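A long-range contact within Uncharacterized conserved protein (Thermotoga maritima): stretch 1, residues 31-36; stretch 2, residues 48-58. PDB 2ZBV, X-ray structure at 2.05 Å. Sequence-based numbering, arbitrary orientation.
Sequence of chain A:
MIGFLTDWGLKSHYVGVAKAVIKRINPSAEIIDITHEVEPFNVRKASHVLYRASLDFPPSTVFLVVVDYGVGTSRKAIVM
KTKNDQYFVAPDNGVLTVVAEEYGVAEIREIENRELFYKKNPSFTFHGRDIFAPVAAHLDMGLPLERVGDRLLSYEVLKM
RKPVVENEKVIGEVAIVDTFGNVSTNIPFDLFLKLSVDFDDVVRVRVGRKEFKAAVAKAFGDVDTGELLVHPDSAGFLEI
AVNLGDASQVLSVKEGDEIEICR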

# COMPACT_ATOMS: atom_id res chain seq x y z
N ILE A 31 7.49 5.44 -11.58
CA ILE A 31 7.91 4.98 -10.26
C ILE A 31 7.23 3.67 -9.87
O ILE A 31 6.00 3.59 -9.81
CB ILE A 31 7.56 6.04 -9.19
CG1 ILE A 31 8.15 7.39 -9.59
CG2 ILE A 31 8.12 5.61 -7.83
CD1 ILE A 31 7.71 8.55 -8.70
N ILE A 32 8.02 2.64 -9.63
CA ILE A 32 7.46 1.36 -9.23
C ILE A 32 7.94 1.09 -7.82
O ILE A 32 9.12 1.03 -7.56
CB ILE A 32 7.92 0.21 -10.13
CG1 ILE A 32 7.47 0.48 -11.57
CG2 ILE A 32 7.35 -1.12 -9.60
CD1 ILE A 32 7.70 -0.68 -12.53
N ASP A 33 6.99 0.95 -6.90
CA ASP A 33 7.31 0.67 -5.52
C ASP A 33 7.71 -0.79 -5.37
O ASP A 33 6.98 -1.69 -5.80
CB ASP A 33 6.10 0.96 -4.63
CG ASP A 33 5.72 2.44 -4.63
OD1 ASP A 33 4.50 2.72 -4.57
OD2 ASP A 33 6.62 3.30 -4.67
N ILE A 34 8.87 -1.03 -4.79
CA ILE A 34 9.34 -2.38 -4.54
C ILE A 34 8.63 -2.73 -3.24
O ILE A 34 7.94 -3.76 -3.14
CB ILE A 34 10.88 -2.40 -4.42
CG1 ILE A 34 11.48 -2.10 -5.81
CG2 ILE A 34 11.36 -3.76 -3.90
CD1 ILE A 34 12.99 -1.96 -5.83
N THR A 35 8.79 -1.86 -2.24
CA THR A 35 8.13 -1.97 -0.94
C THR A 35 8.54 -0.82 -0.05
O THR A 35 9.65 -0.31 -0.14
CB THR A 35 8.41 -3.28 -0.17
OG1 THR A 35 7.71 -3.24 1.09
CG2 THR A 35 9.88 -3.44 0.13
N HIS A 36 7.62 -0.40 0.81
CA HIS A 36 7.90 0.69 1.73
C HIS A 36 7.67 0.18 3.14
O HIS A 36 7.58 0.96 4.09
CB HIS A 36 6.97 1.86 1.43
CG HIS A 36 7.27 2.52 0.12
ND1 HIS A 36 8.43 3.21 -0.11
CD2 HIS A 36 6.59 2.52 -1.05
CE1 HIS A 36 8.46 3.62 -1.37
NE2 HIS A 36 7.35 3.21 -1.96
N HIS A 48 18.67 -7.43 1.06
CA HIS A 48 18.20 -8.66 0.42
C HIS A 48 17.02 -8.41 -0.51
O HIS A 48 17.02 -8.88 -1.65
CB HIS A 48 17.79 -9.68 1.49
CG HIS A 48 18.95 -10.31 2.18
ND1 HIS A 48 19.85 -11.14 1.53
CD2 HIS A 48 19.37 -10.24 3.47
CE1 HIS A 48 20.77 -11.54 2.39
NE2 HIS A 48 20.50 -11.01 3.57
N VAL A 49 16.01 -7.69 -0.03
CA VAL A 49 14.83 -7.38 -0.84
C VAL A 49 15.23 -6.63 -2.11
O VAL A 49 14.70 -6.89 -3.19
CB VAL A 49 13.81 -6.49 -0.07
CG1 VAL A 49 12.67 -6.09 -1.01
CG2 VAL A 49 13.23 -7.26 1.13
N LEU A 50 16.17 -5.70 -1.97
CA LEU A 50 16.66 -4.91 -3.11
C LEU A 50 17.24 -5.80 -4.20
O LEU A 50 16.88 -5.71 -5.36
CB LEU A 50 17.74 -3.93 -2.64
CG LEU A 50 18.44 -3.15 -3.76
CD1 LEU A 50 17.44 -2.22 -4.43
CD2 LEU A 50 19.60 -2.36 -3.16
N TYR A 51 18.16 -6.67 -3.81
CA TYR A 51 18.77 -7.56 -4.79
C TYR A 51 17.73 -8.43 -5.50
O TYR A 51 17.65 -8.45 -6.73
CB TYR A 51 19.81 -8.46 -4.13
CG TYR A 51 20.27 -9.57 -5.05
CD1 TYR A 51 20.93 -9.27 -6.25
CD2 TYR A 51 20.02 -10.91 -4.75
CE1 TYR A 51 21.33 -10.29 -7.12
CE2 TYR A 51 20.41 -11.93 -5.62
CZ TYR A 51 21.06 -11.61 -6.80
OH TYR A 51 21.43 -12.61 -7.66
N ARG A 52 16.91 -9.14 -4.73
CA ARG A 52 15.90 -10.01 -5.32
C ARG A 52 14.94 -9.28 -6.25
O ARG A 52 14.63 -9.77 -7.33
CB ARG A 52 15.16 -10.75 -4.20
CG ARG A 52 16.15 -11.58 -3.40
CD ARG A 52 15.58 -12.34 -2.25
NE ARG A 52 16.68 -12.89 -1.46
CZ ARG A 52 16.56 -13.85 -0.56
NH1 ARG A 52 15.38 -14.40 -0.32
NH2 ARG A 52 17.63 -14.27 0.11
N ALA A 53 14.49 -8.10 -5.86
CA ALA A 53 13.58 -7.36 -6.74
C ALA A 53 14.30 -6.87 -8.00
O ALA A 53 13.71 -6.87 -9.09
CB ALA A 53 12.98 -6.18 -6.01
N SER A 54 15.56 -6.45 -7.86
CA SER A 54 16.34 -5.91 -8.98
C SER A 54 16.53 -6.91 -10.11
O SER A 54 16.76 -6.52 -11.25
CB SER A 54 17.73 -5.44 -8.51
OG SER A 54 18.55 -6.53 -8.13
N LEU A 55 16.43 -8.20 -9.78
CA LEU A 55 16.57 -9.25 -10.78
C LEU A 55 15.49 -9.15 -11.84
O LEU A 55 15.67 -9.62 -12.97
CB LEU A 55 16.51 -10.62 -10.10
CG LEU A 55 17.73 -11.08 -9.30
CD1 LEU A 55 17.35 -12.33 -8.52
CD2 LEU A 55 18.90 -11.36 -10.25
N ASP A 56 14.35 -8.56 -11.49
CA ASP A 56 13.26 -8.45 -12.45
C ASP A 56 13.11 -7.08 -13.13
O ASP A 56 12.22 -6.87 -13.94
CB ASP A 56 11.95 -8.88 -11.79
CG ASP A 56 11.93 -10.38 -11.47
OD1 ASP A 56 12.16 -11.17 -12.41
OD2 ASP A 56 11.70 -10.77 -10.30
N PHE A 57 13.99 -6.14 -12.78
CA PHE A 57 13.98 -4.81 -13.39
C PHE A 57 15.01 -4.84 -14.52
O PHE A 57 16.01 -5.53 -14.43
CB PHE A 57 14.35 -3.73 -12.36
CG PHE A 57 13.20 -3.31 -11.48
CD1 PHE A 57 12.51 -2.13 -11.73
CD2 PHE A 57 12.80 -4.10 -10.40
CE1 PHE A 57 11.45 -1.73 -10.92
CE2 PHE A 57 11.74 -3.71 -9.58
CZ PHE A 57 11.06 -2.52 -9.84
N PRO A 58 14.76 -4.08 -15.60
CA PRO A 58 15.70 -4.06 -16.73
C PRO A 58 16.96 -3.23 -16.50
O PRO A 58 17.06 -2.48 -15.53
CB PRO A 58 14.84 -3.49 -17.85
CG PRO A 58 14.02 -2.46 -17.12
CD PRO A 58 13.59 -3.23 -15.86

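The contact between these two stretches is made by apolar side chains, with no hydrogen bond crossing it, and Ile34 is its centre. Ile34 gives up more surface to the other stretch than any other residue, and its CA-to-CB bond points toward the helix at the corner the chain turns at this residue. The methyl CG2 of Ile34 lies 3.6 Å from CB of Ala53 and 3.9 Å from CG1 of Val49, so it rests against two residues one helical turn apart, a spacing reflected in the hydrogen bond from Ala53 N to Val49 O (2.9 Å). On the side of the aromatic ring, Ile34 CG1 is 4.1 Å from Phe57 CZ. Isoleucine suits this place because it offers two apolar arms from one CB.

Ala53, with only a methyl group beyond the backbone, fits where the stretches run close: the CA atoms of Ile34 and Ala53 are 6.9 Å apart. At Phe57 the separation is wider, 9.9 Å between Phe57 CA and Ile32 CA, and a large side chain spans the gap. Phe57 is second in covered surface, and its ring extends toward the strand so that its tip, Phe57 CZ, meets CG2 of Ile32 at 4.0 Å as well as Ile34. Both isoleucines approach the ring obliquely. Phe57 closes a type I beta turn that starts at Ser54, with Phe57 N hydrogen-bonded to Ser54 O at 3.2 Å; the turn carries the chain from the helix to the ring.

Ile32 and Ile34 both point toward the second stretch, whereas Asp33 between them points away. Its carboxylate instead accepts a hydrogen bond from His36, His36 NE2 to Asp33 OD2 at 2.8 Å. Thr35 adds its methyl, Thr35 CG2 lying 4.0 Å from Val49 CG1.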